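Local coordinates for protein similar to N-acetyltransferase (Staphylococcus aureus subsp. aureus, PDB 4MBU) that probably transfers an acetyl group from acetyl-CoA to an amine of a still unidentified substrate, as a member of the Gcn5-related N-acetyltransferase (GNAT) family, at residues A18-A23 against V30-P35; I42-T47 against L65-F70. All coordinates share one frame; numbering follows the deposited sequence.

Interaction 1: residues A18-A23 against V30-P35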
ATOM      1  N   ALA A  18      -0.620 -19.368  25.034  1.00 25.23           N
ATOM      2  CA  ALA A  18       0.818 -19.333  24.792  1.00 26.33           C
ATOM      3  C   ALA A  18       1.060 -18.615  23.481  1.00 22.22           C
ATOM      4  O   ALA A  18       1.847 -17.653  23.418  1.00 25.64           O
ATOM      5  CB  ALA A  18       1.398 -20.738  24.756  1.00 24.58           C
ATOM      6  N   ILE A  19       0.319 -19.037  22.455  1.00 17.78           N
ATOM      7  CA  ILE A  19       0.513 -18.490  21.120  1.00 17.57           C
ATOM      8  C   ILE A  19       0.348 -16.970  21.203  1.00 19.08           C
ATOM      9  O   ILE A  19       1.240 -16.214  20.794  1.00 18.38           O
ATOM     10  CB  ILE A  19      -0.485 -19.110  20.104  1.00 14.85           C
ATOM     11  CG1 ILE A  19      -0.258 -20.620  19.977  1.00 12.67           C
ATOM     12  CG2 ILE A  19      -0.349 -18.457  18.744  1.00 14.06           C
ATOM     13  CD1 ILE A  19      -1.256 -21.303  19.019  1.00 13.16           C
ATOM     14  N   TYR A  20      -0.750 -16.539  21.828  1.00 20.33           N
ATOM     15  CA  TYR A  20      -1.084 -15.122  21.902  1.00 18.38           C
ATOM     16  C   TYR A  20       0.036 -14.399  22.617  1.00 16.32           C
ATOM     17  O   TYR A  20       0.537 -13.388  22.126  1.00 17.92           O
ATOM     18  CB  TYR A  20      -2.404 -14.924  22.644  1.00 12.53           C
ATOM     19  CG  TYR A  20      -2.999 -13.526  22.571  1.00 13.88           C
ATOM     20  CD1 TYR A  20      -3.548 -13.038  21.390  1.00 13.99           C
ATOM     21  CD2 TYR A  20      -3.065 -12.720  23.704  1.00 14.63           C
ATOM     22  CE1 TYR A  20      -4.129 -11.770  21.339  1.00 15.23           C
ATOM     23  CE2 TYR A  20      -3.639 -11.466  23.668  1.00 16.13           C
ATOM     24  CZ  TYR A  20      -4.166 -10.993  22.482  1.00 18.64           C
ATOM     25  OH  TYR A  20      -4.736  -9.745  22.459  1.00 20.19           O
ATOM     26  N   ASN A  21       0.472 -14.950  23.746  1.00 16.12           N
ATOM     27  CA  ASN A  21       1.472 -14.238  24.534  1.00 20.85           C
ATOM     28  C   ASN A  21       2.803 -14.149  23.805  1.00 19.58           C
ATOM     29  O   ASN A  21       3.508 -13.145  23.932  1.00 16.20           O
ATOM     30  CB  ASN A  21       1.636 -14.843  25.932  1.00 24.43           C
ATOM     31  CG  ASN A  21       0.566 -14.373  26.890  1.00 23.68           C
ATOM     32  OD1 ASN A  21      -0.069 -13.338  26.667  1.00 22.80           O
ATOM     33  ND2 ASN A  21       0.364 -15.125  27.974  1.00 20.00           N
ATOM     34  N   ASP A  22       3.124 -15.169  23.006  1.00 20.30           N
ATOM     35  CA  ASP A  22       4.364 -15.130  22.241  1.00 22.51           C
ATOM     36  C   ASP A  22       4.281 -13.910  21.327  1.00 18.11           C
ATOM     37  O   ASP A  22       5.210 -13.093  21.247  1.00 18.03           O
ATOM     38  CB  ASP A  22       4.531 -16.412  21.423  1.00 34.50           C
ATOM     39  CG  ASP A  22       5.987 -16.807  21.240  1.00 47.07           C
ATOM     40  OD1 ASP A  22       6.757 -16.724  22.221  1.00 51.84           O
ATOM     41  OD2 ASP A  22       6.362 -17.208  20.117  1.00 52.03           O
ATOM     42  N   ALA A  23       3.114 -13.745  20.711  1.00 13.80           N
ATOM     43  CA  ALA A  23       2.914 -12.665  19.761  1.00 18.07           C
ATOM     44  C   ALA A  23       3.027 -11.326  20.480  1.00 18.95           C
ATOM     45  O   ALA A  23       3.527 -10.341  19.914  1.00 16.37           O
ATOM     46  CB  ALA A  23       1.569 -12.816  19.071  1.00  9.19           C
ATOM     47  N   VAL A  30       0.143  -7.962  17.975  1.00 15.18           N
ATOM     48  CA  VAL A  30      -0.805  -7.536  19.002  1.00 16.40           C
ATOM     49  C   VAL A  30      -0.297  -6.217  19.576  1.00 15.93           C
ATOM     50  O   VAL A  30       0.822  -6.164  20.104  1.00 12.76           O
ATOM     51  CB  VAL A  30      -0.891  -8.564  20.150  1.00 19.57           C
ATOM     52  CG1 VAL A  30      -2.040  -8.212  21.088  1.00 22.20           C
ATOM     53  CG2 VAL A  30      -1.089  -9.975  19.607  1.00 15.64           C
ATOM     54  N   TYR A  31      -1.094  -5.152  19.459  1.00 13.74           N
ATOM     55  CA  TYR A  31      -0.707  -3.852  20.008  1.00 13.65           C
ATOM     56  C   TYR A  31      -0.898  -3.842  21.540  1.00 15.36           C
ATOM     57  O   TYR A  31      -1.601  -2.993  22.099  1.00 18.51           O
ATOM     58  CB  TYR A  31      -1.483  -2.700  19.345  1.00  9.52           C
ATOM     59  CG  TYR A  31      -1.015  -2.293  17.942  1.00  8.98           C
ATOM     60  CD1 TYR A  31      -0.324  -3.182  17.124  1.00 12.35           C
ATOM     61  CD2 TYR A  31      -1.261  -1.010  17.447  1.00 11.15           C
ATOM     62  CE1 TYR A  31       0.097  -2.810  15.846  1.00 10.01           C
ATOM     63  CE2 TYR A  31      -0.847  -0.631  16.156  1.00 10.67           C
ATOM     64  CZ  TYR A  31      -0.168  -1.544  15.370  1.00 13.37           C
ATOM     65  OH  TYR A  31       0.259  -1.204  14.096  1.00 14.71           O
ATOM     66  N   THR A  32      -0.261  -4.801  22.208  1.00 16.67           N
ATOM     67  CA  THR A  32      -0.359  -4.960  23.658  1.00 12.53           C
ATOM     68  C   THR A  32       1.064  -5.097  24.188  1.00 18.68           C
ATOM     69  O   THR A  32       1.954  -5.543  23.464  1.00 22.06           O
ATOM     70  CB  THR A  32      -1.190  -6.206  24.013  1.00 11.46           C
ATOM     71  OG1 THR A  32      -2.529  -6.036  23.531  1.00 15.40           O
ATOM     72  CG2 THR A  32      -1.251  -6.438  25.530  1.00 13.87           C
ATOM     73  N   TYR A  33       1.298  -4.700  25.432  1.00 18.77           N
ATOM     74  CA  TYR A  33       2.640  -4.797  25.987  1.00 18.36           C
ATOM     75  C   TYR A  33       2.806  -5.996  26.920  1.00 22.26           C
ATOM     76  O   TYR A  33       3.803  -6.711  26.828  1.00 18.57           O
ATOM     77  CB  TYR A  33       3.015  -3.506  26.720  1.00 20.95           C
ATOM     78  CG  TYR A  33       2.920  -2.250  25.882  1.00 22.77           C
ATOM     79  CD1 TYR A  33       3.792  -2.022  24.826  1.00 19.27           C
ATOM     80  CD2 TYR A  33       1.968  -1.277  26.165  1.00 26.66           C
ATOM     81  CE1 TYR A  33       3.709  -0.848  24.059  1.00 16.78           C
ATOM     82  CE2 TYR A  33       1.874  -0.114  25.409  1.00 22.36           C
ATOM     83  CZ  TYR A  33       2.749   0.092  24.358  1.00 18.90           C
ATOM     84  OH  TYR A  33       2.664   1.257  23.615  1.00 16.71           O
ATOM     85  N   LYS A  34       1.829  -6.198  27.809  1.00 20.99           N
ATOM     86  CA  LYS A  34       1.907  -7.210  28.866  1.00 23.07           C
ATOM     87  C   LYS A  34       1.250  -8.526  28.466  1.00 22.51           C
ATOM     88  O   LYS A  34       0.182  -8.524  27.845  1.00 20.68           O
ATOM     89  CB  LYS A  34       1.215  -6.702  30.135  1.00 27.90           C
ATOM     90  CG  LYS A  34       1.928  -5.562  30.855  1.00 34.72           C
ATOM     91  CD  LYS A  34       1.057  -5.022  31.993  1.00 43.46           C
ATOM     92  CE  LYS A  34       1.655  -3.772  32.649  1.00 48.21           C
ATOM     93  NZ  LYS A  34       2.795  -4.068  33.571  1.00 48.80           N
ATOM     94  N   PRO A  35       1.868  -9.656  28.853  1.00 24.84           N
ATOM     95  CA  PRO A  35       1.279 -10.974  28.587  1.00 24.92           C
ATOM     96  C   PRO A  35      -0.119 -11.062  29.192  1.00 27.37           C
ATOM     97  O   PRO A  35      -0.369 -10.482  30.255  1.00 26.43           O
ATOM     98  CB  PRO A  35       2.222 -11.935  29.312  1.00 26.38           C
ATOM     99  CG  PRO A  35       3.522 -11.205  29.391  1.00 27.43           C
ATOM    100  CD  PRO A  35       3.158  -9.756  29.561  1.00 27.71           C
TER

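Interaction 2: residues I42-T47 against L65-F70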
ATOM      1  N   ILE A  42      -9.896 -16.939  29.491  1.00 25.93           N
ATOM      2  CA  ILE A  42     -11.122 -17.694  29.744  1.00 27.00           C
ATOM      3  C   ILE A  42     -12.347 -16.785  29.656  1.00 26.35           C
ATOM      4  O   ILE A  42     -13.383 -17.173  29.100  1.00 25.65           O
ATOM      5  CB  ILE A  42     -11.072 -18.428  31.104  1.00 31.09           C
ATOM      6  CG1 ILE A  42     -10.025 -19.545  31.058  1.00 32.84           C
ATOM      7  CG2 ILE A  42     -12.426 -19.025  31.444  1.00 32.85           C
ATOM      8  CD1 ILE A  42      -9.596 -20.053  32.433  1.00 34.72           C
ATOM      9  N   ALA A  43     -12.222 -15.570  30.186  1.00 21.91           N
ATOM     10  CA  ALA A  43     -13.301 -14.588  30.087  1.00 23.27           C
ATOM     11  C   ALA A  43     -13.568 -14.243  28.617  1.00 26.70           C
ATOM     12  O   ALA A  43     -14.719 -14.089  28.197  1.00 25.67           O
ATOM     13  CB  ALA A  43     -12.956 -13.331  30.876  1.00 23.32           C
ATOM     14  N   TRP A  44     -12.486 -14.115  27.849  1.00 26.14           N
ATOM     15  CA  TRP A  44     -12.564 -13.869  26.409  1.00 21.18           C
ATOM     16  C   TRP A  44     -13.361 -14.977  25.715  1.00 16.82           C
ATOM     17  O   TRP A  44     -14.293 -14.704  24.957  1.00 20.59           O
ATOM     18  CB  TRP A  44     -11.144 -13.746  25.839  1.00 23.87           C
ATOM     19  CG  TRP A  44     -11.018 -13.745  24.331  1.00 26.88           C
ATOM     20  CD1 TRP A  44     -11.050 -12.659  23.493  1.00 25.99           C
ATOM     21  CD2 TRP A  44     -10.792 -14.885  23.494  1.00 26.13           C
ATOM     22  NE1 TRP A  44     -10.864 -13.062  22.187  1.00 20.89           N
ATOM     23  CE2 TRP A  44     -10.708 -14.425  22.163  1.00 22.60           C
ATOM     24  CE3 TRP A  44     -10.666 -16.257  23.742  1.00 26.30           C
ATOM     25  CZ2 TRP A  44     -10.502 -15.286  21.088  1.00 21.55           C
ATOM     26  CZ3 TRP A  44     -10.453 -17.109  22.674  1.00 28.26           C
ATOM     27  CH2 TRP A  44     -10.376 -16.622  21.364  1.00 25.58           C
ATOM     28  N   PHE A  45     -13.006 -16.224  26.007  1.00 14.64           N
ATOM     29  CA  PHE A  45     -13.693 -17.394  25.458  1.00 19.76           C
ATOM     30  C   PHE A  45     -15.180 -17.431  25.824  1.00 24.84           C
ATOM     31  O   PHE A  45     -16.038 -17.691  24.969  1.00 21.45           O
ATOM     32  CB  PHE A  45     -13.003 -18.679  25.927  1.00 20.07           C
ATOM     33  CG  PHE A  45     -13.638 -19.937  25.403  1.00 22.01           C
ATOM     34  CD1 PHE A  45     -13.322 -20.414  24.142  1.00 20.33           C
ATOM     35  CD2 PHE A  45     -14.534 -20.656  26.179  1.00 23.52           C
ATOM     36  CE1 PHE A  45     -13.894 -21.580  23.652  1.00 20.78           C
ATOM     37  CE2 PHE A  45     -15.109 -21.821  25.697  1.00 26.71           C
ATOM     38  CZ  PHE A  45     -14.789 -22.280  24.430  1.00 27.08           C
ATOM     39  N   GLU A  46     -15.484 -17.169  27.091  1.00 30.66           N
ATOM     40  CA  GLU A  46     -16.871 -17.191  27.550  1.00 34.75           C
ATOM     41  C   GLU A  46     -17.677 -16.092  26.867  1.00 29.23           C
ATOM     42  O   GLU A  46     -18.819 -16.307  26.460  1.00 26.50           O
ATOM     43  CB  GLU A  46     -16.944 -17.048  29.074  1.00 44.57           C
ATOM     44  CG  GLU A  46     -16.472 -18.275  29.853  1.00 53.54           C
ATOM     45  CD  GLU A  46     -16.584 -18.087  31.361  1.00 61.80           C
ATOM     46  OE1 GLU A  46     -17.098 -17.033  31.797  1.00 62.72           O
ATOM     47  OE2 GLU A  46     -16.159 -18.995  32.110  1.00 66.00           O
ATOM     48  N   THR A  47     -17.064 -14.920  26.734  1.00 22.55           N
ATOM     49  CA  THR A  47     -17.682 -13.789  26.040  1.00 27.93           C
ATOM     50  C   THR A  47     -17.967 -14.097  24.563  1.00 29.63           C
ATOM     51  O   THR A  47     -19.055 -13.791  24.052  1.00 28.23           O
ATOM     52  CB  THR A  47     -16.799 -12.537  26.153  1.00 32.68           C
ATOM     53  OG1 THR A  47     -16.702 -12.158  27.532  1.00 34.50           O
ATOM     54  CG2 THR A  47     -17.378 -11.380  25.346  1.00 34.15           C
ATOM     55  N   LEU A  65      -1.802 -25.583  16.831  1.00 13.21           N
ATOM     56  CA  LEU A  65      -0.722 -24.810  16.218  1.00 14.34           C
ATOM     57  C   LEU A  65      -1.207 -23.458  15.730  1.00 18.37           C
ATOM     58  O   LEU A  65      -0.402 -22.619  15.304  1.00 12.15           O
ATOM     59  CB  LEU A  65      -0.088 -25.579  15.053  1.00 14.78           C
ATOM     60  CG  LEU A  65       0.461 -26.970  15.403  1.00 20.41           C
ATOM     61  CD1 LEU A  65       1.141 -27.613  14.198  1.00 24.02           C
ATOM     62  CD2 LEU A  65       1.421 -26.911  16.590  1.00 17.61           C
ATOM     63  N   GLY A  66      -2.518 -23.239  15.750  1.00 16.16           N
ATOM     64  CA  GLY A  66      -2.979 -21.904  15.394  1.00 17.41           C
ATOM     65  C   GLY A  66      -4.408 -21.656  15.805  1.00 16.30           C
ATOM     66  O   GLY A  66      -5.146 -22.613  16.047  1.00 15.17           O
ATOM     67  N   PHE A  67      -4.805 -20.388  15.892  1.00 12.93           N
ATOM     68  CA  PHE A  67      -6.210 -20.066  16.157  1.00 11.32           C
ATOM     69  C   PHE A  67      -6.637 -18.793  15.447  1.00 14.00           C
ATOM     70  O   PHE A  67      -5.795 -18.034  14.976  1.00 12.32           O
ATOM     71  CB  PHE A  67      -6.517 -20.021  17.660  1.00 13.55           C
ATOM     72  CG  PHE A  67      -6.119 -18.746  18.339  1.00 13.63           C
ATOM     73  CD1 PHE A  67      -4.818 -18.562  18.796  1.00 13.45           C
ATOM     74  CD2 PHE A  67      -7.061 -17.742  18.563  1.00 13.79           C
ATOM     75  CE1 PHE A  67      -4.453 -17.373  19.447  1.00 15.78           C
ATOM     76  CE2 PHE A  67      -6.707 -16.561  19.214  1.00 16.37           C
ATOM     77  CZ  PHE A  67      -5.401 -16.373  19.652  1.00 13.12           C
ATOM     78  N   ALA A  68      -7.949 -18.587  15.343  1.00 13.01           N
ATOM     79  CA  ALA A  68      -8.504 -17.478  14.567  1.00 11.35           C
ATOM     80  C   ALA A  68      -9.919 -17.160  14.996  1.00 16.70           C
ATOM     81  O   ALA A  68     -10.687 -18.050  15.365  1.00 13.95           O
ATOM     82  CB  ALA A  68      -8.480 -17.796  13.088  1.00 11.12           C
ATOM     83  N   THR A  69     -10.275 -15.884  14.931  1.00 14.09           N
ATOM     84  CA  THR A  69     -11.608 -15.493  15.335  1.00 14.53           C
ATOM     85  C   THR A  69     -12.065 -14.236  14.602  1.00 15.83           C
ATOM     86  O   THR A  69     -11.259 -13.550  13.968  1.00 14.14           O
ATOM     87  CB  THR A  69     -11.679 -15.286  16.877  1.00 17.63           C
ATOM     88  OG1 THR A  69     -13.034 -15.035  17.269  1.00 18.61           O
ATOM     89  CG2 THR A  69     -10.810 -14.109  17.309  1.00 16.21           C
ATOM     90  N   PHE A  70     -13.363 -13.948  14.652  1.00  7.02           N
ATOM     91  CA  PHE A  70     -13.809 -12.614  14.253  1.00 12.87           C
ATOM     92  C   PHE A  70     -14.808 -12.017  15.236  1.00 16.22           C
ATOM     93  O   PHE A  70     -15.357 -12.727  16.083  1.00 14.78           O
ATOM     94  CB  PHE A  70     -14.269 -12.536  12.782  1.00 11.59           C
ATOM     95  CG  PHE A  70     -15.547 -13.299  12.458  1.00 12.56           C
ATOM     96  CD1 PHE A  70     -15.537 -14.300  11.497  1.00 11.70           C
ATOM     97  CD2 PHE A  70     -16.760 -12.974  13.061  1.00  9.46           C
ATOM     98  CE1 PHE A  70     -16.706 -14.976  11.162  1.00 12.46           C
ATOM     99  CE2 PHE A  70     -17.929 -13.666  12.742  1.00  9.59           C
ATOM    100  CZ  PHE A  70     -17.902 -14.660  11.791  1.00 10.03           C
TER

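Interaction 1: residues A18-A23 against V30-P35
Helix 13-26 and the loop that folds back beside it, the stretch leading from the first to the second helix of the GNAT fold, meet where V30 settles against Y20 and A23. The two methyls of V30 divide the work. CG1 comes obliquely to the phenol end, 3.4 Å from Y20 OH and 3.8 Å from Y20 CZ, while CG2 turns back to the helix, 3.9 Å from A23 CB and as far from Y20 CE1. The tyrosine and the valine cross at about a right angle; with CG anti to the backbone N (chi1 -169°), the ring of Y20 extends from the helix to the valine. R41 makes a cation-pi contact with that ring, Y88 meets it edge-to-face, and W76 of the second subunit packs on it.

At the far end of the segment, N21 touches P35. Its OD1 comes within 3.3 Å of P35 CA, and P35 CB sits 3.8 Å from N21 CG. The closeness goes with a bond just beyond: N21 OD1 accepts from the backbone N of Q36, tying the helix to the end of the loop.

Between these two points the chain bends in an inverse gamma turn centred on Y31, with a weak T32 N to V30 O bond of 2.7 Å. The carbonyls V30 O and T32 O both accept from K150 NZ. With no hydrogen bond between the two segments, their direct contact is van der Waals, and the polar ties run outside the pair, among them N21 to Q36 and K150 to the loop carbonyls.

Interaction 2: residues I42-T47 against L65-F70
The indole of W44 meets T69 with its edge: T69 CG2 lies in the ring plane, 4.0 Å from W44 CZ2 on the six-membered side. Next to it W44 CH2 comes 4.3 Å from F67 CE2, the two rings meeting obliquely. R41 makes a cation-pi contact with the indole, and I55 packs against it too. The phenyl of F67 has a second aromatic neighbour in Y88, whose plane is turned about 30° from its own, and V57 also touches it.

W44 gets there because its CG stands anti to the backbone N (chi1 169°), which drives the long ring system off helix 38-50 and down onto the sheet. W44 and T69 run antiparallel alongside each other, and the far, six-membered end of the indole meets the methyl. This is the helix-on-sheet layer of the GNAT fold: helix 38-50 rests on one face of strand 63-72, while on the other face A68 packs on L102 and L106 of helix 98-112. F67 and T69 both point to the W44 side, with A68 between them pointing away. At the start of the segment, a classic beta bulge at L65 and G66 sets both residues opposite F58 on strand 55-60.

The hydroxyl of T69, anti to its own N, is buried and takes two partners elsewhere, P54 O and K48 NZ, which leaves the methyl to meet the tryptophan. Up on the helix, T47 OG1 bonds to A43 O at 2.8 Å, 35° out of the carbonyl plane, and the backbone N of T47 reaches the same oxygen from the opposite face at 2.9 Å.

How the interactions relate
Interaction 1 is complete before the chain reaches interaction 2, and their centres lie 13 Å apart. Helices 13-26 and 38-50 follow one another in sequence, and the 30-35 loop belongs to the connection between them. The contacts touch directly: I19 CD1 is 3.9 Å from L65 C, and Y20 CD1 is 4.2 Å from F67 CZ. R41 and Y88 serve both, since R41 has cation-pi contacts with Y20 and W44, and Y88 meets the rings of Y20 and F67. Together the two contacts join the first two helices and their linking loop to one another and to strand 63-72 of the sheet, with the loop facing the second subunit.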